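PDB 1ZAV: 50S ribosomal protein L10 from Thermotoga maritima, which binds rRNA and L7/L12 dimers to build the ribosomal stalk, through which the ribosome probably engages GTP-bound translation factors. Local coordinates for residues I25-F30 / T83-V88. Sequence-based numbering, arbitrary orientation. Where two conformers were deposited one is given.
Sequences ILFADF and TAVLYV
Leu26 and Leu86 form one of two hydrogen-bonded pairs that join neighbouring antiparallel strands inside the five-stranded sheet of the L10 globular domain, a worked example of how such a ladder divides its side chains between the two faces of the sheet. Leu86 N reaches Leu26 O at 2.9 Å in the carbonyl plane, and Leu26 N returns a bond to Leu86 O. Two residues on, Ala28 and Ala84 repeat the exchange; here the donor Ala28 N is tilted 30° from the plane of the Ala84 carbonyl. Strands 53-58 and 114-119 take up backbone groups on the outer edges of this pair, so both strands are interior.

The buried ladder is closely packed. Val85 CG2, anti to its backbone N, meets Ile25 CG2 at 3.8 Å and also lies obliquely off the Phe27 ring, near CE1. Thr83 CG2 lies at the ring edge, 4.1 Å from Phe27 CD1, and 3.8 Å from Phe27 CB, while OG1 is held by Gly81 O and Lys115. Helix 5-19 covers the Ile25 and Tyr87 end; Phe78 and Leu79 cover Phe27. On the reverse face the leucines meet through their stems, Leu26 CB 4.3 Å from Leu86 CB, and helix 94-106 packs Ile100 on Leu86 and Tyr104 on Ala28.

Past the ladder, the looser end at Asp29 and Phe30 is partly exposed. Asp29 OD1 forms a salt bridge with Arg113, and the Phe30 ring leads off to Phe33 and Phe55. Between this loop and strand 83-88, a methylene rests on a methyl: Phe30 CB lies 4.0 Å from Ala84 CB.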
loop_
_atom_site.group_PDB
_atom_site.type_symbol
_atom_site.label_atom_id
_atom_site.label_comp_id
_atom_site.label_asym_id
_atom_site.label_seq_id
_atom_site.Cartn_x
_atom_site.Cartn_y
_atom_site.Cartn_z
ATOM N N ILE A 25 -9.747 -19.567 -12.641
ATOM C CA ILE A 25 -10.196 -20.013 -13.945
ATOM C C ILE A 25 -9.707 -18.875 -14.843
ATOM O O ILE A 25 -10.187 -17.749 -14.735
ATOM C CB ILE A 25 -11.751 -20.119 -14.059
ATOM C CG1 ILE A 25 -12.281 -21.193 -13.104
ATOM C CG2 ILE A 25 -12.141 -20.493 -15.484
ATOM C CD1 ILE A 25 -13.825 -21.292 -13.068
ATOM N N LEU A 26 -8.717 -19.153 -15.683
ATOM C CA LEU A 26 -8.193 -18.146 -16.592
ATOM C C LEU A 26 -8.346 -18.660 -18.021
ATOM O O LEU A 26 -7.971 -19.793 -18.341
ATOM C CB LEU A 26 -6.724 -17.826 -16.254
ATOM C CG LEU A 26 -6.014 -16.777 -17.120
ATOM C CD1 LEU A 26 -4.833 -16.175 -16.375
ATOM C CD2 LEU A 26 -5.572 -17.416 -18.419
ATOM N N PHE A 27 -8.914 -17.820 -18.882
ATOM C CA PHE A 27 -9.158 -18.192 -20.262
ATOM C C PHE A 27 -8.070 -17.674 -21.170
ATOM O O PHE A 27 -7.786 -16.479 -21.171
ATOM C CB PHE A 27 -10.505 -17.635 -20.689
ATOM C CG PHE A 27 -11.631 -18.092 -19.811
ATOM C CD1 PHE A 27 -12.247 -19.322 -20.036
ATOM C CD2 PHE A 27 -12.066 -17.301 -18.748
ATOM C CE1 PHE A 27 -13.291 -19.764 -19.210
ATOM C CE2 PHE A 27 -13.111 -17.731 -17.914
ATOM C CZ PHE A 27 -13.721 -18.966 -18.151
ATOM N N ALA A 28 -7.489 -18.578 -21.953
ATOM C CA ALA A 28 -6.396 -18.240 -22.863
ATOM C C ALA A 28 -6.561 -18.725 -24.299
ATOM O O ALA A 28 -7.134 -19.788 -24.559
ATOM C CB ALA A 28 -5.089 -18.786 -22.302
ATOM N N ASP A 29 -6.041 -17.929 -25.229
ATOM C CA ASP A 29 -6.041 -18.264 -26.646
ATOM C C ASP A 29 -4.721 -19.012 -26.810
ATOM O O ASP A 29 -3.657 -18.415 -26.660
ATOM C CB ASP A 29 -6.019 -16.987 -27.493
ATOM C CG ASP A 29 -5.814 -17.262 -28.971
ATOM O OD1 ASP A 29 -5.387 -18.381 -29.333
ATOM O OD2 ASP A 29 -6.067 -16.346 -29.779
ATOM N N PHE A 30 -4.784 -20.306 -27.104
ATOM C CA PHE A 30 -3.570 -21.104 -27.249
ATOM C C PHE A 30 -3.350 -21.573 -28.690
ATOM O O PHE A 30 -2.557 -22.488 -28.951
ATOM C CB PHE A 30 -3.641 -22.306 -26.301
ATOM C CG PHE A 30 -2.300 -22.913 -25.974
ATOM C CD1 PHE A 30 -1.319 -22.158 -25.334
ATOM C CD2 PHE A 30 -2.024 -24.241 -26.296
ATOM C CE1 PHE A 30 -0.078 -22.716 -25.012
ATOM C CE2 PHE A 30 -0.786 -24.810 -25.980
ATOM C CZ PHE A 30 0.189 -24.044 -25.338
ATOM N N THR A 83 -10.800 -21.724 -27.045
ATOM C CA THR A 83 -10.248 -21.248 -25.786
ATOM C C THR A 83 -9.752 -22.346 -24.863
ATOM O O THR A 83 -10.428 -23.351 -24.646
ATOM C CB THR A 83 -11.297 -20.426 -25.026
ATOM O OG1 THR A 83 -11.849 -19.432 -25.900
ATOM C CG2 THR A 83 -10.668 -19.744 -23.821
ATOM N N ALA A 84 -8.557 -22.148 -24.323
ATOM C CA ALA A 84 -7.978 -23.106 -23.398
ATOM C C ALA A 84 -8.292 -22.561 -22.018
ATOM O O ALA A 84 -8.530 -21.360 -21.857
ATOM C CB ALA A 84 -6.471 -23.200 -23.606
ATOM N N VAL A 85 -8.292 -23.429 -21.016
ATOM C CA VAL A 85 -8.608 -22.982 -19.679
ATOM C C VAL A 85 -7.580 -23.432 -18.646
ATOM O O VAL A 85 -7.211 -24.606 -18.584
ATOM C CB VAL A 85 -10.037 -23.474 -19.276
ATOM C CG1 VAL A 85 -10.069 -24.979 -19.120
ATOM C CG2 VAL A 85 -10.468 -22.820 -18.020
ATOM N N LEU A 86 -7.124 -22.480 -17.842
ATOM C CA LEU A 86 -6.144 -22.737 -16.793
ATOM C C LEU A 86 -6.875 -22.630 -15.466
ATOM O O LEU A 86 -7.403 -21.571 -15.132
ATOM C CB LEU A 86 -5.026 -21.688 -16.861
ATOM C CG LEU A 86 -3.834 -21.726 -15.901
ATOM C CD1 LEU A 86 -2.864 -20.607 -16.274
ATOM C CD2 LEU A 86 -4.293 -21.557 -14.467
ATOM N N TYR A 87 -6.927 -23.715 -14.702
ATOM C CA TYR A 87 -7.610 -23.650 -13.424
ATOM C C TYR A 87 -6.822 -24.285 -12.305
ATOM O O TYR A 87 -5.987 -25.163 -12.543
ATOM C CB TYR A 87 -9.026 -24.246 -13.529
ATOM C CG TYR A 87 -9.091 -25.688 -13.959
ATOM C CD1 TYR A 87 -8.812 -26.717 -13.067
ATOM C CD2 TYR A 87 -9.473 -26.024 -15.252
ATOM C CE1 TYR A 87 -8.919 -28.050 -13.451
ATOM C CE2 TYR A 87 -9.583 -27.352 -15.649
ATOM C CZ TYR A 87 -9.308 -28.357 -14.741
ATOM O OH TYR A 87 -9.435 -29.664 -15.133
ATOM N N VAL A 88 -7.067 -23.801 -11.092
ATOM C CA VAL A 88 -6.392 -24.285 -9.899
ATOM C C VAL A 88 -7.397 -24.869 -8.919
ATOM O O VAL A 88 -8.401 -24.235 -8.594
ATOM C CB VAL A 88 -5.615 -23.144 -9.197
ATOM C CG1 VAL A 88 -5.031 -23.639 -7.872
ATOM C CG2 VAL A 88 -4.495 -22.642 -10.112
#